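Local coordinates for protein Exo-beta-1,3-glucanase (Streptomyces sp. SirexAA-E, PDB 4PEY) that hydrolyses laminarin and laminarioligosaccharides as an exo-beta-1,3-glucanase, releasing glucose and laminaribiose, at residues A[66-71]-A[92-97]. The protein carries 1 engineered substitution. Numbering follows the deposited sequence.
Sequences DINAQI and DVTVDA. With BGC (beta-D-glucopyranose), chain C; BGC (beta-D-glucopyranose), chain B; BGC (beta-D-glucopyranose), chain D.
Asn68 and Thr94 are joined by the one direct side-chain hydrogen bond between strands 67-70 and 92-94: Thr94 OG1 donates to Asn68 OD1 over 2.7 Å, in the amide plane and on a lone pair. With CG anti to the backbone N (chi1 -176°), the Asn68 side chain leans toward Thr94; OD1 takes the hydroxyl, while ND2 comes 3.1 Å from O5 of the chain B glucose. An alanine here would probably leave the Thr94 hydroxyl without this acceptor and open a gap beside that sugar. The backbones run parallel in register, bonded alternately from Asp92 N to Ile67 O, Ala69 N to Asp92 O, Thr94 N to Ala69 O and Ile71 N to Thr94 O. Such stacking of parallel strands on successive coils is the right-handed beta-helix architecture of family 55 glucanases. Here one face, with Asn68, Gln70, Asp92 and Thr94, lines a glycan site, where Thr94 CG2 lies 3.7 Å from O2 of the chain B glucose. Beyond the strand, Asp96 OD2 accepts hydrogen bonds from O2 of the chain C glucose (2.6 Å) and from O2 of the chain D glucose (2.9 Å), bridging the two sugars. Asp92 OD1 instead takes Val120 N and a water shared with Ile67 O. Ala69 and Val93 occupy the other face, against Ile77; Ile71 CG1 packs on Val93 CG1 at 3.7 Å, while Ile71 CB meets Val95 CG2 at 3.9 Å.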
# COMPACT_ATOMS: atom_id res chain seq x y z
N ASP A 66 18.57 23.94 0.51
CA ASP A 66 17.60 24.81 -0.15
C ASP A 66 16.67 24.03 -1.04
O ASP A 66 16.38 24.42 -2.17
CB ASP A 66 18.33 25.88 -0.97
CG ASP A 66 19.43 26.56 -0.18
OD1 ASP A 66 19.11 27.21 0.84
OD2 ASP A 66 20.61 26.45 -0.57
N ILE A 67 16.18 22.91 -0.53
CA ILE A 67 15.31 22.07 -1.33
C ILE A 67 13.94 21.88 -0.69
O ILE A 67 13.84 21.54 0.49
CB ILE A 67 15.97 20.69 -1.61
CG1 ILE A 67 15.07 19.82 -2.49
CG2 ILE A 67 16.35 19.98 -0.30
CD1 ILE A 67 15.72 18.54 -2.90
N ASN A 68 12.89 22.16 -1.45
CA ASN A 68 11.54 21.78 -1.07
C ASN A 68 11.00 20.95 -2.21
O ASN A 68 10.52 21.48 -3.22
CB ASN A 68 10.64 23.00 -0.79
CG ASN A 68 9.25 22.60 -0.31
OD1 ASN A 68 9.01 21.44 0.03
ND2 ASN A 68 8.34 23.57 -0.26
N ALA A 69 11.15 19.64 -2.08
CA ALA A 69 10.73 18.73 -3.13
C ALA A 69 9.25 18.41 -2.96
O ALA A 69 8.88 17.56 -2.14
CB ALA A 69 11.57 17.45 -3.10
N GLN A 70 8.40 19.10 -3.71
CA GLN A 70 6.97 18.83 -3.67
C GLN A 70 6.70 17.64 -4.57
O GLN A 70 7.15 17.61 -5.72
CB GLN A 70 6.16 20.04 -4.12
CG GLN A 70 6.25 21.23 -3.17
CD GLN A 70 5.37 22.39 -3.61
OE1 GLN A 70 4.16 22.39 -3.39
NE2 GLN A 70 5.98 23.38 -4.25
N ILE A 71 5.97 16.67 -4.04
CA ILE A 71 5.75 15.40 -4.71
C ILE A 71 4.32 15.29 -5.23
O ILE A 71 3.37 15.27 -4.44
CB ILE A 71 6.06 14.22 -3.76
CG1 ILE A 71 7.44 14.41 -3.11
CG2 ILE A 71 5.95 12.90 -4.49
CD1 ILE A 71 8.61 14.55 -4.09
N ASP A 92 12.77 19.81 2.63
CA ASP A 92 11.54 19.05 2.83
C ASP A 92 11.22 18.13 1.67
O ASP A 92 11.61 18.38 0.52
CB ASP A 92 10.36 20.01 3.04
CG ASP A 92 10.49 20.88 4.28
OD1 ASP A 92 11.50 21.63 4.41
OD2 ASP A 92 9.58 20.84 5.13
N VAL A 93 10.48 17.07 1.98
CA VAL A 93 9.79 16.28 0.97
C VAL A 93 8.30 16.45 1.27
O VAL A 93 7.77 15.88 2.23
CB VAL A 93 10.22 14.80 1.00
CG1 VAL A 93 9.35 13.97 0.08
CG2 VAL A 93 11.69 14.67 0.58
N THR A 94 7.65 17.29 0.47
CA THR A 94 6.33 17.81 0.80
C THR A 94 5.21 17.24 -0.04
O THR A 94 5.30 17.22 -1.27
CB THR A 94 6.32 19.34 0.62
OG1 THR A 94 7.27 19.93 1.52
CG2 THR A 94 4.93 19.94 0.87
N VAL A 95 4.14 16.78 0.61
CA VAL A 95 2.86 16.61 -0.06
C VAL A 95 1.81 17.45 0.65
O VAL A 95 1.64 17.36 1.87
CB VAL A 95 2.41 15.13 -0.11
CG1 VAL A 95 1.04 15.00 -0.75
CG2 VAL A 95 3.42 14.27 -0.88
N ASP A 96 1.12 18.30 -0.12
CA ASP A 96 0.03 19.12 0.41
C ASP A 96 -1.14 18.98 -0.57
O ASP A 96 -1.06 18.22 -1.54
CB ASP A 96 0.46 20.58 0.59
CG ASP A 96 -0.40 21.36 1.60
OD1 ASP A 96 -1.45 20.86 2.06
OD2 ASP A 96 -0.03 22.51 1.92
N ALA A 97 -2.24 19.68 -0.31
CA ALA A 97 -3.45 19.46 -1.08
C ALA A 97 -3.99 20.71 -1.78
O ALA A 97 -5.20 20.83 -1.99
CB ALA A 97 -4.52 18.85 -0.17
C2 BGC C . 2.68 24.22 0.14
C3 BGC C . 4.10 24.75 0.32
C4 BGC C . 4.65 25.18 -1.03
C5 BGC C . 3.69 26.13 -1.74
C6 BGC C . 4.20 26.43 -3.15
C1 BGC C . 1.83 25.29 -0.53
O2 BGC C . 2.14 23.86 1.40
O3 BGC C . 4.91 23.73 0.86
O4 BGC C . 5.91 25.80 -0.86
O5 BGC C . 2.39 25.59 -1.80
O6 BGC C . 3.32 27.33 -3.79
C2 BGC B . 5.04 22.86 3.18
C3 BGC B . 5.60 23.20 4.56
C4 BGC B . 7.01 23.77 4.46
C5 BGC B . 7.09 24.87 3.40
C6 BGC B . 8.53 25.31 3.15
C1 BGC B . 5.19 24.06 2.26
O2 BGC B . 3.67 22.49 3.27
O3 BGC B . 5.59 22.04 5.35
O4 BGC B . 7.41 24.30 5.71
O5 BGC B . 6.56 24.41 2.18
O6 BGC B . 8.54 26.58 2.54
C2 BGC D . -1.77 25.00 -0.20
C3 BGC D . -0.57 25.60 -0.93
C4 BGC D . -0.90 25.88 -2.39
C5 BGC D . -2.21 26.65 -2.52
C6 BGC D . -2.58 26.87 -4.00
C1 BGC D . -3.05 25.78 -0.45
O1 BGC D . -4.12 25.02 0.08
O2 BGC D . -1.49 24.96 1.19
O3 BGC D . 0.50 24.68 -0.83
O4 BGC D . 0.15 26.63 -2.97
O5 BGC D . -3.25 25.97 -1.85
O6 BGC D . -2.63 25.63 -4.69
O HOH W 1 12.02 23.28 2.23
O HOH W 2 2.42 20.51 -2.31
O HOH W 3 2.33 17.82 -3.10